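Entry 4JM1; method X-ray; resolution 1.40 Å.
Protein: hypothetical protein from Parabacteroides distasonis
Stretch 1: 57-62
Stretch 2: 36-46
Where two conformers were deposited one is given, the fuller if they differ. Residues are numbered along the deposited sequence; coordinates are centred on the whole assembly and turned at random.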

ATOM      1  N   LYS A  57       5.215   8.776   3.410  1.00 14.14           N
ATOM      2  CA  LYS A  57       6.327   8.962   2.468  1.00 15.09           C
ATOM      3  C   LYS A  57       5.986   8.490   1.072  1.00 14.27           C
ATOM      4  O   LYS A  57       6.591   8.922   0.097  1.00 15.86           O
ATOM      5  CB  LYS A  57       7.565   8.226   2.967  1.00 16.79           C
ATOM      6  CG  LYS A  57       8.138   8.889   4.193  1.00 19.99           C
ATOM      7  CD  LYS A  57       9.456   8.292   4.560  1.00 21.97           C
ATOM      8  CE  LYS A  57       9.992   8.960   5.795  1.00 28.08           C
ATOM      9  NZ  LYS A  57      11.067   8.124   6.385  1.00 35.48           N
ATOM     10  N   GLY A  58       5.010   7.582   0.973  1.00 13.46           N
ATOM     11  CA  GLY A  58       4.640   7.073  -0.321  1.00 11.87           C
ATOM     12  C   GLY A  58       3.752   5.859  -0.147  1.00 11.56           C
ATOM     13  O   GLY A  58       3.435   5.482   0.979  1.00 12.47           O
ATOM     14  N   VAL A  59       3.352   5.271  -1.271  1.00 11.28           N
ATOM     15  CA  VAL A  59       2.650   3.991  -1.339  1.00 10.83           C
ATOM     16  C   VAL A  59       3.528   2.990  -2.075  1.00 11.39           C
ATOM     17  O   VAL A  59       4.158   3.327  -3.105  1.00 11.10           O
ATOM     18  CB  VAL A  59       1.297   4.136  -2.048  1.00 10.52           C
ATOM     19  CG1 VAL A  59       0.732   2.768  -2.539  1.00 11.09           C
ATOM     20  CG2 VAL A  59       0.332   4.858  -1.104  1.00 10.60           C
ATOM     21  N   LEU A  60       3.538   1.765  -1.543  1.00  9.41           N
ATOM     22  CA  LEU A  60       4.217   0.630  -2.136  1.00  9.14           C
ATOM     23  C   LEU A  60       3.161  -0.419  -2.436  1.00  9.82           C
ATOM     24  O   LEU A  60       2.354  -0.740  -1.556  1.00 11.70           O
ATOM     25  CB  LEU A  60       5.313   0.053  -1.211  1.00  9.95           C
ATOM     26  CG  LEU A  60       6.293   1.102  -0.692  1.00 10.40           C
ATOM     27  CD1 LEU A  60       7.160   0.458   0.410  1.00 11.62           C
ATOM     28  CD2 LEU A  60       7.131   1.729  -1.825  1.00 11.53           C
ATOM     29  N   ILE A  61       3.185  -0.970  -3.653  1.00 10.14           N
ATOM     30  CA  ILE A  61       2.332  -2.091  -4.022  1.00  9.45           C
ATOM     31  C   ILE A  61       3.130  -3.382  -3.957  1.00  9.36           C
ATOM     32  O   ILE A  61       4.258  -3.435  -4.427  1.00 10.71           O
ATOM     33  CB  ILE A  61       1.719  -1.928  -5.435  1.00  9.41           C
ATOM     34  CG1 ILE A  61       1.068  -0.533  -5.594  1.00 11.30           C
ATOM     35  CG2 ILE A  61       0.730  -3.103  -5.741  1.00 10.54           C
ATOM     36  CD1 ILE A  61      -0.165  -0.240  -4.744  1.00 13.18           C
ATOM     37  N   VAL A  62       2.545  -4.387  -3.311  1.00 10.01           N
ATOM     38  CA  VAL A  62       3.099  -5.719  -3.275  1.00  9.59           C
ATOM     39  C   VAL A  62       2.023  -6.743  -3.698  1.00 10.84           C
ATOM     40  O   VAL A  62       0.826  -6.428  -3.760  1.00 11.47           O
ATOM     41  CB  VAL A  62       3.624  -6.068  -1.823  1.00 10.57           C
ATOM     42  CG1 VAL A  62       4.773  -5.114  -1.392  1.00 10.75           C
ATOM     43  CG2 VAL A  62       2.507  -6.130  -0.786  1.00 11.54           C
TER
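Stretch 2, residues 36-46: GYDMLASQFLE

Stretch 2 begins with a short lead-in, G36 and Y37, and from D38 to E46 is a regular helix, with Y37 at the N-cap position. It lies across strand 58-62 with the axes 7.5 Å apart at closest approach and the two N-to-C directions at 137°, so the helix runs obliquely against the strand's course. The backbones come nearest where V59 meets A41, 5.5 Å from CA to CA; there A41 CB points toward the strand.

The strand's alternation sets the rule: V59 and I61 point toward the helix, while L60 points away and contributes nothing. I61 covers the most surface and sits by the early turns. Its CG1 lies 3.8 Å from A41 CB, and its CD1 reaches L40 CD2 at 4.0 Å and F44 CD2 at 4.1 Å, meeting the F44 ring obliquely. V59, next in area, sits further along the helix: CG1 is 4.0 Å from A41 CB and 4.1 Å from F44 CB, and CG2 packs 3.8 Å from L45 CB. A41 thus touches both strand residues. L45, the helix residue with the most covered area, also reaches G58, its CD1 4.1 Å from G58 CA.

No hydrogen bond crosses the interface; apolar side chains pack against one another and against backbone atoms, V59 CB lying 3.6 Å from A41 O and V59 CG2 3.7 Å from L45 CA, with the CA-to-CB bonds of Y37, A41, F44 and L45 pointing toward the strand.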

ATOM      1  N   GLY A  36       5.377  -3.072 -12.586  1.00 13.83           N
ATOM      2  CA  GLY A  36       4.595  -2.189 -13.418  1.00 14.77           C
ATOM      3  C   GLY A  36       3.375  -1.522 -12.817  1.00 14.42           C
ATOM      4  O   GLY A  36       2.524  -1.047 -13.554  1.00 15.16           O
ATOM      5  N   TYR A  37       3.298  -1.454 -11.494  1.00 12.06           N
ATOM      6  CA  TYR A  37       2.112  -0.933 -10.822  1.00 11.54           C
ATOM      7  C   TYR A  37       2.298   0.476 -10.236  1.00 10.74           C
ATOM      8  O   TYR A  37       1.579   0.887  -9.308  1.00 11.60           O
ATOM      9  CB  TYR A  37       1.603  -1.905  -9.750  1.00 12.23           C
ATOM     10  CG  TYR A  37       1.112  -3.229 -10.315  1.00 11.32           C
ATOM     11  CD1 TYR A  37       1.999  -4.251 -10.588  1.00 15.10           C
ATOM     12  CD2 TYR A  37      -0.249  -3.438 -10.592  1.00 12.74           C
ATOM     13  CE1 TYR A  37       1.567  -5.469 -11.104  1.00 16.83           C
ATOM     14  CE2 TYR A  37      -0.691  -4.663 -11.100  1.00 13.86           C
ATOM     15  CZ  TYR A  37       0.224  -5.667 -11.374  1.00 14.74           C
ATOM     16  OH  TYR A  37      -0.199  -6.884 -11.873  1.00 19.85           O
ATOM     17  N   ASP A  38       3.203   1.258 -10.812  1.00 11.24           N
ATOM     18  CA  ASP A  38       3.412   2.590 -10.275  1.00 11.09           C
ATOM     19  C   ASP A  38       2.158   3.460 -10.368  1.00 11.06           C
ATOM     20  O   ASP A  38       1.947   4.304  -9.514  1.00 11.79           O
ATOM     21  CB  ASP A  38       4.563   3.316 -10.964  1.00 11.33           C
ATOM     22  CG  ASP A  38       5.938   2.736 -10.650  1.00 15.02           C
ATOM     23  OD1 ASP A  38       6.083   1.814  -9.801  1.00 13.88           O
ATOM     24  OD2 ASP A  38       6.925   3.269 -11.247  1.00 17.61           O
HETATM   25  N   MSE A  39       1.402   3.347 -11.462  1.00 10.90           N
HETATM   26  CA  MSE A  39       0.220   4.218 -11.596  1.00 11.73           C
HETATM   27  C   MSE A  39      -0.829   3.933 -10.505  1.00 11.25           C
HETATM   28  O   MSE A  39      -1.449   4.844  -9.953  1.00 11.84           O
HETATM   29  CB  MSE A  39      -0.409   4.126 -12.982  1.00 12.41           C
HETATM   30  CG  MSE A  39       0.489   4.639 -14.079  1.00 13.04           C
HETATM   31 SE   MSE A  39      -0.239   4.732 -15.849  0.75 21.51          SE
HETATM   32  CE  MSE A  39      -1.208   6.366 -15.455  1.00 18.21           C
ATOM     33  N   LEU A  40      -1.004   2.662 -10.196  1.00 10.70           N
ATOM     34  CA  LEU A  40      -1.876   2.252  -9.092  1.00 10.76           C
ATOM     35  C   LEU A  40      -1.383   2.826  -7.771  1.00 11.25           C
ATOM     36  O   LEU A  40      -2.178   3.389  -6.999  1.00 10.38           O
ATOM     37  CB  LEU A  40      -1.968   0.724  -9.031  1.00 10.66           C
ATOM     38  CG  LEU A  40      -2.837   0.151  -7.909  1.00 11.44           C
ATOM     39  CD1 LEU A  40      -4.317   0.499  -8.120  1.00 11.97           C
ATOM     40  CD2 LEU A  40      -2.596  -1.361  -7.781  1.00 12.86           C
ATOM     41  N   ALA A  41      -0.077   2.755  -7.539  1.00 10.62           N
ATOM     42  CA  ALA A  41       0.503   3.307  -6.322  1.00  9.53           C
ATOM     43  C   ALA A  41       0.209   4.791  -6.199  1.00 10.60           C
ATOM     44  O   ALA A  41      -0.161   5.270  -5.133  1.00 11.87           O
ATOM     45  CB  ALA A  41       2.032   3.072  -6.274  1.00 10.49           C
ATOM     46  N   SER A  42       0.326   5.518  -7.321  1.00 10.72           N
ATOM     47  CA  SER A  42       0.096   6.958  -7.280  0.50 10.23           C
ATOM     48  C   SER A  42      -1.375   7.274  -7.014  1.00 10.74           C
ATOM     49  O   SER A  42      -1.697   8.219  -6.281  1.00 11.17           O
ATOM     50  CB  SER A  42       0.572   7.628  -8.572  0.50 10.84           C
ATOM     51  OG  SER A  42       0.271   9.013  -8.532  0.50 11.05           O
ATOM     52  N   GLN A  43      -2.273   6.480  -7.579  1.00 10.26           N
ATOM     53  CA  GLN A  43      -3.705   6.678  -7.316  1.00 11.21           C
ATOM     54  C   GLN A  43      -4.058   6.428  -5.847  1.00 10.34           C
ATOM     55  O   GLN A  43      -4.828   7.194  -5.252  1.00 11.17           O
ATOM     56  CB  GLN A  43      -4.556   5.800  -8.239  1.00 11.71           C
ATOM     57  CG  GLN A  43      -4.434   6.172  -9.719  1.00 15.07           C
ATOM     58  CD  GLN A  43      -5.173   7.437 -10.036  1.00 24.60           C
ATOM     59  OE1 GLN A  43      -4.594   8.523 -10.184  1.00 24.38           O
ATOM     60  NE2 GLN A  43      -6.478   7.313 -10.116  1.00 25.71           N
ATOM     61  N   PHE A  44      -3.510   5.366  -5.274  1.00 10.28           N
ATOM     62  CA  PHE A  44      -3.717   5.099  -3.872  1.00  9.75           C
ATOM     63  C   PHE A  44      -3.131   6.214  -2.987  1.00  9.76           C
ATOM     64  O   PHE A  44      -3.721   6.607  -1.978  1.00 10.86           O
ATOM     65  CB  PHE A  44      -3.124   3.757  -3.465  1.00 10.56           C
ATOM     66  CG  PHE A  44      -4.083   2.604  -3.557  1.00 10.38           C
ATOM     67  CD1 PHE A  44      -5.214   2.566  -2.752  1.00 12.45           C
ATOM     68  CD2 PHE A  44      -3.813   1.522  -4.380  1.00 11.42           C
ATOM     69  CE1 PHE A  44      -6.098   1.500  -2.804  1.00 12.58           C
ATOM     70  CE2 PHE A  44      -4.686   0.431  -4.436  1.00 13.29           C
ATOM     71  CZ  PHE A  44      -5.832   0.423  -3.655  1.00 13.69           C
ATOM     72  N   LEU A  45      -1.943   6.710  -3.339  1.00  9.36           N
ATOM     73  CA  LEU A  45      -1.342   7.783  -2.524  1.00 10.72           C
ATOM     74  C   LEU A  45      -2.228   9.018  -2.530  1.00 11.61           C
ATOM     75  O   LEU A  45      -2.491   9.616  -1.495  1.00 13.03           O
ATOM     76  CB  LEU A  45       0.068   8.109  -3.015  1.00 11.82           C
ATOM     77  CG  LEU A  45       0.863   9.175  -2.260  1.00 11.56           C
ATOM     78  CD1 LEU A  45       1.007   8.847  -0.768  1.00 14.86           C
ATOM     79  CD2 LEU A  45       2.230   9.401  -2.946  1.00 14.10           C
ATOM     80  N   GLU A  46      -2.714   9.389  -3.707  1.00 10.45           N
ATOM     81  CA  GLU A  46      -3.610  10.539  -3.807  1.00 11.59           C
ATOM     82  C   GLU A  46      -4.896  10.329  -3.001  1.00 11.27           C
ATOM     83  O   GLU A  46      -5.386  11.247  -2.321  1.00 12.94           O
ATOM     84  CB  GLU A  46      -3.939  10.825  -5.292  1.00 14.17           C
ATOM     85  CG  GLU A  46      -4.870  12.023  -5.550  1.00 23.11           C
ATOM     86  CD  GLU A  46      -5.153  12.273  -7.046  1.00 33.54           C
ATOM     87  OE1 GLU A  46      -4.299  11.914  -7.895  1.00 37.47           O
ATOM     88  OE2 GLU A  46      -6.234  12.831  -7.367  1.00 37.35           O
TER